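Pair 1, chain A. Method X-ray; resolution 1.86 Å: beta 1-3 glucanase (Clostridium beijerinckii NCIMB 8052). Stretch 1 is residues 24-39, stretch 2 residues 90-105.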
# COMPACT_ATOMS: atom_id res chain seq x y z
N ASP A 24 17.84 -19.43 -1.90
CA ASP A 24 18.15 -19.48 -3.33
C ASP A 24 16.89 -19.31 -4.18
O ASP A 24 16.97 -19.17 -5.40
CB ASP A 24 18.85 -20.80 -3.67
CG ASP A 24 19.64 -20.72 -4.95
OD1 ASP A 24 20.51 -19.83 -5.07
OD2 ASP A 24 19.38 -21.56 -5.84
N GLN A 25 15.72 -19.32 -3.54
CA GLN A 25 14.44 -19.19 -4.25
C GLN A 25 13.70 -17.90 -3.89
O GLN A 25 12.53 -17.72 -4.24
CB GLN A 25 13.56 -20.40 -3.95
CG GLN A 25 14.19 -21.71 -4.42
CD GLN A 25 13.45 -22.93 -3.94
OE1 GLN A 25 12.91 -22.95 -2.83
NE2 GLN A 25 13.43 -23.98 -4.77
N ILE A 26 14.39 -17.02 -3.18
CA ILE A 26 13.81 -15.73 -2.79
C ILE A 26 14.58 -14.62 -3.49
O ILE A 26 15.81 -14.59 -3.43
CB ILE A 26 13.85 -15.55 -1.27
CG1 ILE A 26 13.01 -16.64 -0.59
CG2 ILE A 26 13.34 -14.15 -0.88
CD1 ILE A 26 13.13 -16.64 0.93
N TYR A 27 13.87 -13.72 -4.16
CA TYR A 27 14.51 -12.65 -4.91
C TYR A 27 14.10 -11.28 -4.40
O TYR A 27 12.92 -11.05 -4.19
CB TYR A 27 14.16 -12.75 -6.39
CG TYR A 27 14.57 -14.04 -7.04
CD1 TYR A 27 15.67 -14.09 -7.90
CD2 TYR A 27 13.85 -15.22 -6.82
CE1 TYR A 27 16.05 -15.26 -8.51
CE2 TYR A 27 14.24 -16.42 -7.44
CZ TYR A 27 15.34 -16.42 -8.29
OH TYR A 27 15.75 -17.58 -8.92
N TRP A 28 15.05 -10.36 -4.23
CA TRP A 28 14.68 -9.00 -3.88
C TRP A 28 15.26 -7.95 -4.83
O TRP A 28 16.33 -8.16 -5.42
CB TRP A 28 15.09 -8.68 -2.45
CG TRP A 28 16.57 -8.66 -2.24
CD1 TRP A 28 17.35 -9.71 -1.84
CD2 TRP A 28 17.44 -7.55 -2.40
NE1 TRP A 28 18.66 -9.32 -1.74
CE2 TRP A 28 18.74 -7.99 -2.09
CE3 TRP A 28 17.26 -6.22 -2.77
CZ2 TRP A 28 19.84 -7.16 -2.15
CZ3 TRP A 28 18.36 -5.39 -2.83
CH2 TRP A 28 19.63 -5.86 -2.51
N ALA A 29 14.54 -6.85 -4.97
CA ALA A 29 14.99 -5.67 -5.69
C ALA A 29 14.41 -4.44 -5.00
O ALA A 29 13.28 -4.48 -4.53
CB ALA A 29 14.56 -5.72 -7.16
N ILE A 30 15.18 -3.36 -4.92
CA ILE A 30 14.63 -2.09 -4.41
C ILE A 30 14.63 -1.05 -5.51
O ILE A 30 15.68 -0.76 -6.09
CB ILE A 30 15.43 -1.55 -3.21
CG1 ILE A 30 15.44 -2.57 -2.07
CG2 ILE A 30 14.85 -0.22 -2.74
CD1 ILE A 30 16.36 -2.16 -0.91
N VAL A 31 13.47 -0.47 -5.77
CA VAL A 31 13.34 0.58 -6.76
C VAL A 31 12.73 1.80 -6.11
O VAL A 31 11.92 1.69 -5.19
CB VAL A 31 12.48 0.11 -7.96
CG1 VAL A 31 13.18 -1.03 -8.67
CG2 VAL A 31 11.10 -0.34 -7.49
N GLY A 32 13.13 2.98 -6.56
CA GLY A 32 12.68 4.20 -5.91
C GLY A 32 13.20 5.42 -6.63
O GLY A 32 13.55 5.34 -7.81
N LYS A 33 13.24 6.55 -5.94
CA LYS A 33 13.76 7.77 -6.54
C LYS A 33 14.91 8.36 -5.75
O LYS A 33 14.89 8.36 -4.52
CB LYS A 33 12.65 8.81 -6.70
CG LYS A 33 11.76 8.53 -7.90
CD LYS A 33 10.33 8.95 -7.64
CE LYS A 33 10.14 10.44 -7.76
NZ LYS A 33 8.69 10.77 -7.58
N ASP A 34 15.93 8.83 -6.46
CA ASP A 34 17.00 9.61 -5.86
C ASP A 34 16.40 10.87 -5.28
O ASP A 34 15.68 11.61 -5.96
CB ASP A 34 18.07 9.95 -6.90
CG ASP A 34 19.32 10.52 -6.27
OD1 ASP A 34 19.27 11.65 -5.76
OD2 ASP A 34 20.36 9.83 -6.28
N PRO A 35 16.68 11.13 -3.99
CA PRO A 35 16.12 12.30 -3.30
C PRO A 35 16.49 13.63 -3.96
O PRO A 35 15.72 14.57 -3.89
CB PRO A 35 16.74 12.20 -1.91
CG PRO A 35 17.03 10.74 -1.73
CD PRO A 35 17.47 10.28 -3.09
N ASP A 36 17.65 13.70 -4.61
CA ASP A 36 18.10 14.97 -5.17
C ASP A 36 17.73 15.15 -6.64
O ASP A 36 17.23 16.20 -7.04
CB ASP A 36 19.61 15.10 -4.97
CG ASP A 36 19.99 15.11 -3.51
OD1 ASP A 36 19.36 15.88 -2.75
OD2 ASP A 36 20.88 14.32 -3.11
N THR A 37 17.94 14.11 -7.44
CA THR A 37 17.70 14.20 -8.88
C THR A 37 16.26 13.84 -9.25
O THR A 37 15.78 14.24 -10.31
CB THR A 37 18.65 13.28 -9.67
OG1 THR A 37 18.28 11.91 -9.47
CG2 THR A 37 20.10 13.48 -9.23
N LYS A 38 15.59 13.11 -8.36
CA LYS A 38 14.26 12.51 -8.58
C LYS A 38 14.25 11.45 -9.68
O LYS A 38 13.19 10.94 -10.05
CB LYS A 38 13.22 13.59 -8.90
CG LYS A 38 13.22 14.77 -7.96
CD LYS A 38 13.04 14.35 -6.52
CE LYS A 38 13.00 15.57 -5.62
NZ LYS A 38 14.15 16.48 -5.90
N GLN A 39 15.42 11.08 -10.21
CA GLN A 39 15.49 10.01 -11.19
C GLN A 39 15.02 8.71 -10.55
O GLN A 39 15.26 8.48 -9.35
CB GLN A 39 16.91 9.84 -11.75
CG GLN A 39 17.46 11.00 -12.60
CD GLN A 39 18.90 10.75 -13.11
OE1 GLN A 39 19.29 9.62 -13.44
NE2 GLN A 39 19.70 11.82 -13.15
N PRO A 90 20.53 4.18 1.26
CA PRO A 90 20.84 5.55 1.66
C PRO A 90 19.52 6.29 1.74
O PRO A 90 18.49 5.64 1.58
CB PRO A 90 21.70 6.05 0.50
CG PRO A 90 21.03 5.42 -0.68
CD PRO A 90 20.53 4.04 -0.21
N LYS A 91 19.54 7.60 1.99
CA LYS A 91 18.32 8.41 1.88
C LYS A 91 17.68 8.10 0.52
O LYS A 91 18.39 7.95 -0.48
CB LYS A 91 18.63 9.90 2.00
CG LYS A 91 19.21 10.33 3.34
CD LYS A 91 18.18 10.32 4.42
CE LYS A 91 18.73 10.92 5.73
NZ LYS A 91 19.23 12.32 5.54
N ILE A 92 16.36 7.98 0.50
CA ILE A 92 15.66 7.55 -0.71
C ILE A 92 14.17 7.83 -0.56
O ILE A 92 13.63 7.82 0.55
CB ILE A 92 15.90 6.03 -1.00
CG1 ILE A 92 15.41 5.63 -2.40
CG2 ILE A 92 15.26 5.16 0.08
CD1 ILE A 92 15.82 4.21 -2.80
N ILE A 93 13.49 8.11 -1.67
CA ILE A 93 12.06 8.38 -1.61
C ILE A 93 11.24 7.49 -2.55
O ILE A 93 11.78 6.93 -3.51
CB ILE A 93 11.77 9.85 -1.94
CG1 ILE A 93 12.28 10.21 -3.33
CG2 ILE A 93 12.43 10.76 -0.91
CD1 ILE A 93 12.14 11.69 -3.63
N GLY A 94 9.96 7.35 -2.23
CA GLY A 94 9.02 6.57 -3.03
C GLY A 94 9.54 5.19 -3.38
O GLY A 94 9.38 4.73 -4.51
N ALA A 95 10.17 4.52 -2.42
CA ALA A 95 10.85 3.26 -2.71
C ALA A 95 9.98 2.05 -2.44
O ALA A 95 9.10 2.08 -1.56
CB ALA A 95 12.15 3.17 -1.89
N ARG A 96 10.19 0.99 -3.23
CA ARG A 96 9.57 -0.30 -3.00
C ARG A 96 10.62 -1.40 -3.01
O ARG A 96 11.45 -1.48 -3.92
CB ARG A 96 8.52 -0.60 -4.06
CG ARG A 96 7.35 0.34 -4.06
CD ARG A 96 6.41 -0.04 -5.17
NE ARG A 96 5.16 0.68 -5.07
CZ ARG A 96 4.08 0.39 -5.78
NH1 ARG A 96 4.09 -0.62 -6.64
NH2 ARG A 96 2.97 1.10 -5.62
N MET A 97 10.60 -2.26 -1.99
CA MET A 97 11.42 -3.46 -2.01
C MET A 97 10.55 -4.64 -2.40
O MET A 97 9.80 -5.15 -1.57
CB MET A 97 12.08 -3.72 -0.65
CG MET A 97 12.98 -4.95 -0.64
SD MET A 97 13.91 -5.00 0.92
CE MET A 97 15.11 -6.29 0.60
N TYR A 98 10.62 -5.07 -3.66
CA TYR A 98 9.87 -6.23 -4.11
C TYR A 98 10.59 -7.50 -3.68
O TYR A 98 11.79 -7.62 -3.88
CB TYR A 98 9.71 -6.25 -5.65
CG TYR A 98 8.82 -5.17 -6.22
CD1 TYR A 98 7.45 -5.37 -6.34
CD2 TYR A 98 9.36 -3.98 -6.69
CE1 TYR A 98 6.64 -4.40 -6.88
CE2 TYR A 98 8.55 -3.00 -7.23
CZ TYR A 98 7.18 -3.22 -7.33
OH TYR A 98 6.36 -2.26 -7.87
N ILE A 99 9.85 -8.44 -3.10
CA ILE A 99 10.41 -9.71 -2.69
C ILE A 99 9.53 -10.81 -3.27
O ILE A 99 8.36 -10.92 -2.92
CB ILE A 99 10.50 -9.83 -1.16
CG1 ILE A 99 11.38 -8.71 -0.60
CG2 ILE A 99 11.08 -11.21 -0.75
CD1 ILE A 99 11.36 -8.59 0.90
N SER A 100 10.10 -11.61 -4.18
CA SER A 100 9.31 -12.65 -4.85
C SER A 100 9.87 -14.03 -4.55
O SER A 100 11.03 -14.18 -4.18
CB SER A 100 9.26 -12.42 -6.37
OG SER A 100 10.56 -12.41 -6.93
N TYR A 101 9.00 -15.03 -4.69
CA TYR A 101 9.36 -16.42 -4.43
C TYR A 101 9.46 -17.18 -5.76
O TYR A 101 8.65 -16.95 -6.67
CB TYR A 101 8.30 -17.07 -3.54
CG TYR A 101 8.21 -16.59 -2.10
CD1 TYR A 101 9.25 -15.89 -1.48
CD2 TYR A 101 7.08 -16.88 -1.34
CE1 TYR A 101 9.15 -15.49 -0.15
CE2 TYR A 101 6.97 -16.49 -0.03
CZ TYR A 101 7.99 -15.80 0.57
OH TYR A 101 7.84 -15.43 1.89
N GLY A 102 10.42 -18.08 -5.88
CA GLY A 102 10.49 -18.97 -7.03
C GLY A 102 11.18 -18.39 -8.25
O GLY A 102 12.00 -19.05 -8.89
N LYS A 103 10.84 -17.15 -8.59
CA LYS A 103 11.48 -16.46 -9.70
C LYS A 103 11.38 -14.96 -9.45
O LYS A 103 10.54 -14.51 -8.67
CB LYS A 103 10.83 -16.83 -11.04
CG LYS A 103 9.33 -16.67 -11.05
CD LYS A 103 8.81 -16.35 -12.45
CE LYS A 103 8.88 -17.52 -13.40
NZ LYS A 103 8.42 -17.15 -14.78
N PRO A 104 12.26 -14.18 -10.10
CA PRO A 104 12.16 -12.74 -9.93
C PRO A 104 10.97 -12.18 -10.70
O PRO A 104 10.43 -12.84 -11.59
CB PRO A 104 13.48 -12.23 -10.52
CG PRO A 104 13.83 -13.25 -11.54
CD PRO A 104 13.42 -14.56 -10.93
N LEU A 105 10.58 -10.96 -10.37
CA LEU A 105 9.51 -10.28 -11.10
C LEU A 105 10.04 -9.77 -12.43
O LEU A 105 11.26 -9.59 -12.60
CB LEU A 105 8.95 -9.14 -10.26
CG LEU A 105 8.30 -9.58 -8.95
CD1 LEU A 105 7.76 -8.40 -8.18
CD2 LEU A 105 7.18 -10.55 -9.28

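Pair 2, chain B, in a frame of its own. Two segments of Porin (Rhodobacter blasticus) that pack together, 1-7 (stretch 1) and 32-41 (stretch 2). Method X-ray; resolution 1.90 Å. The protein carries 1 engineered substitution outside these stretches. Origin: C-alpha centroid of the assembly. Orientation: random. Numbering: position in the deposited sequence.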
# COMPACT_ATOMS: atom_id res chain seq x y z
N MET B 1 7.80 -6.87 15.76
CA MET B 1 6.50 -6.19 16.03
C MET B 1 6.22 -5.10 14.92
O MET B 1 7.17 -4.40 14.54
CB MET B 1 6.63 -5.52 17.39
CG MET B 1 5.36 -4.97 18.01
SD MET B 1 5.72 -3.91 19.46
CE MET B 1 7.36 -4.51 19.96
N ILE B 2 4.97 -5.00 14.50
CA ILE B 2 4.57 -4.03 13.50
C ILE B 2 3.53 -3.10 14.06
O ILE B 2 2.58 -3.64 14.68
CB ILE B 2 4.06 -4.72 12.22
CG1 ILE B 2 5.28 -5.24 11.45
CG2 ILE B 2 3.40 -3.67 11.29
CD1 ILE B 2 4.96 -5.99 10.18
N SER B 3 3.68 -1.79 14.09
CA SER B 3 2.55 -0.96 14.53
C SER B 3 2.16 0.05 13.44
O SER B 3 2.95 0.40 12.55
CB SER B 3 2.74 -0.26 15.85
OG SER B 3 4.06 0.12 16.01
N LEU B 4 0.87 0.41 13.51
CA LEU B 4 0.32 1.34 12.56
C LEU B 4 -0.14 2.55 13.35
O LEU B 4 -0.79 2.38 14.39
CB LEU B 4 -0.80 0.83 11.71
CG LEU B 4 -0.82 -0.47 10.92
CD1 LEU B 4 -1.72 -0.23 9.66
CD2 LEU B 4 0.48 -0.91 10.38
N ASN B 5 0.10 3.75 12.84
CA ASN B 5 -0.46 4.94 13.45
C ASN B 5 -0.70 5.97 12.34
O ASN B 5 -0.13 5.78 11.26
CB ASN B 5 0.42 5.51 14.58
CG ASN B 5 1.76 6.03 14.06
OD1 ASN B 5 1.83 7.13 13.51
ND2 ASN B 5 2.85 5.29 14.19
N GLY B 6 -1.37 7.06 12.63
CA GLY B 6 -1.54 8.07 11.61
C GLY B 6 -2.53 9.11 12.04
O GLY B 6 -2.91 9.19 13.21
N TYR B 7 -3.04 9.85 11.05
CA TYR B 7 -4.01 10.91 11.30
C TYR B 7 -4.81 11.19 10.03
O TYR B 7 -4.41 10.85 8.92
CB TYR B 7 -3.35 12.19 11.78
CG TYR B 7 -2.51 13.02 10.84
CD1 TYR B 7 -3.08 13.77 9.83
CD2 TYR B 7 -1.13 13.03 11.00
CE1 TYR B 7 -2.28 14.53 8.97
CE2 TYR B 7 -0.30 13.78 10.17
CZ TYR B 7 -0.89 14.53 9.17
OH TYR B 7 -0.10 15.30 8.34
N ARG B 32 -2.87 10.15 6.55
CA ARG B 32 -1.50 9.67 6.68
C ARG B 32 -1.50 8.38 7.53
O ARG B 32 -2.04 8.34 8.66
CB ARG B 32 -0.57 10.72 7.37
CG ARG B 32 0.83 10.13 7.61
CD ARG B 32 1.68 11.17 8.40
NE ARG B 32 2.11 12.22 7.48
CZ ARG B 32 2.85 13.28 7.80
NH1 ARG B 32 3.30 13.47 9.05
NH2 ARG B 32 3.16 14.17 6.84
N ILE B 33 -0.87 7.31 6.99
CA ILE B 33 -0.68 6.09 7.73
C ILE B 33 0.81 5.79 7.81
O ILE B 33 1.46 5.71 6.76
CB ILE B 33 -1.38 4.89 7.06
CG1 ILE B 33 -2.90 5.02 7.09
CG2 ILE B 33 -1.06 3.55 7.73
CD1 ILE B 33 -3.60 4.27 5.96
N ASN B 34 1.34 5.55 9.01
CA ASN B 34 2.75 5.16 9.16
C ASN B 34 2.78 3.66 9.55
O ASN B 34 2.02 3.23 10.45
CB ASN B 34 3.42 5.96 10.27
CG ASN B 34 3.45 7.47 10.01
OD1 ASN B 34 3.95 7.91 8.97
ND2 ASN B 34 2.94 8.22 10.97
N ILE B 35 3.66 2.93 8.91
CA ILE B 35 3.80 1.49 9.24
C ILE B 35 5.22 1.39 9.80
O ILE B 35 6.17 1.73 9.08
CB ILE B 35 3.67 0.67 7.95
CG1 ILE B 35 2.32 1.03 7.30
CG2 ILE B 35 3.83 -0.80 8.26
CD1 ILE B 35 2.13 0.22 6.05
N VAL B 36 5.32 0.96 11.04
CA VAL B 36 6.64 0.87 11.69
C VAL B 36 6.92 -0.54 12.17
O VAL B 36 6.12 -1.14 12.89
CB VAL B 36 6.59 1.83 12.92
CG1 VAL B 36 7.94 1.82 13.65
CG2 VAL B 36 6.26 3.23 12.43
N GLY B 37 8.03 -1.14 11.74
CA GLY B 37 8.40 -2.49 12.18
C GLY B 37 9.61 -2.28 13.14
O GLY B 37 10.53 -1.51 12.81
N THR B 38 9.60 -2.91 14.29
CA THR B 38 10.69 -2.76 15.25
C THR B 38 11.06 -4.14 15.85
O THR B 38 10.23 -5.00 16.04
CB THR B 38 10.36 -1.87 16.47
OG1 THR B 38 9.21 -2.37 17.13
CG2 THR B 38 9.99 -0.47 16.03
N THR B 39 12.35 -4.30 16.08
CA THR B 39 12.91 -5.51 16.64
C THR B 39 13.73 -5.03 17.86
O THR B 39 14.73 -4.33 17.68
CB THR B 39 13.86 -6.19 15.63
OG1 THR B 39 13.14 -6.41 14.37
CG2 THR B 39 14.33 -7.54 16.13
N GLU B 40 13.29 -5.38 19.03
CA GLU B 40 14.02 -5.01 20.27
C GLU B 40 14.94 -6.16 20.61
O GLU B 40 14.72 -7.32 20.16
CB GLU B 40 12.94 -4.83 21.35
CG GLU B 40 12.17 -3.52 21.06
CD GLU B 40 10.97 -3.36 21.99
OE1 GLU B 40 10.75 -4.15 22.95
OE2 GLU B 40 10.18 -2.38 21.75
N THR B 41 16.08 -5.94 21.26
CA THR B 41 17.00 -7.01 21.59
C THR B 41 17.32 -6.89 23.12
O THR B 41 17.20 -5.83 23.68
CB THR B 41 18.34 -6.96 20.85
OG1 THR B 41 19.04 -5.75 21.18
CG2 THR B 41 18.12 -7.00 19.31
O HOH W 1 6.56 -1.37 15.85

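What backbone geometry do the two pairs share? Each is a two-stranded antiparallel ladder: the strand directions differ by 168° in pair 1 and 159° in pair 2, and the backbones superpose with an RMSD of 0.7 Å over 14 central residues. Hydrogen-bonded and non-hydrogen-bonded pairs alternate in the same order. Ala A29 and Tyr A98 match Ser B3 and Val B36, and both couples close the same ring of two bonds: Tyr A98 N to Ala A29 O at 2.9 Å and Ala A29 N to Tyr A98 O at 3.1 Å, against Val B36 N to Ser B3 O at 2.9 Å and Ser B3 N to Val B36 O at 2.8 Å.

Why does a glycine sit at the same place in both? Gly A32 matches Gly B6, and the facing strand comes very near each: Gly A32 CA lies 3.8 Å from Ala A95 CA, and Gly B6 CA lies 3.0 Å from Arg B32 O. An ideal CB on Gly A32 would fall 2.9 Å from Ala A95 CB; on Gly B6 it would fall 1.9 Å from Arg B32 O. The ladders part beyond this point. Pair 1 has a beta bulge, so Lys A33 N bonds Ile A93 O at 2.9 Å, whereas pair 2 continues in register, with Arg B32 N bonded to Tyr B7 O at 2.9 Å.

How is the face carrying Ile A30 and Leu B4 filled? Pair 1 uses long apolar chains: Ile A30 CG1 meets Met A97 CG at 3.7 Å, and Trp A28 CB meets Met A97 CE at 3.9 Å. At the matching positions in pair 2, Leu B4 CD2 approaches Ile B35 CG2 at 4.0 Å and Ile B2 CG2 approaches the same atom at 4.2 Å. Gly B37 replaces Ile A99 and offers no side chain, so Ile B2 CG1 reaches its backbone, 4.2 Å from Gly B37 CA.

What happens on the other face? In pair 1, Val A31 CG2 rests at the edge of the Tyr A98 ring, 3.7 Å from Tyr A98 CE2. Asn B5 takes the place of Val A31 and Asn B34 that of Arg A96; here the contact is polar, Asn B34 ND2 donating to Asn B5 OD1 at 3.0 Å. Further along, water 1 links Ser B3 OG (2.9 Å from its O), Val B36 O (3.0 Å) and Thr B38 OG1 (3.1 Å).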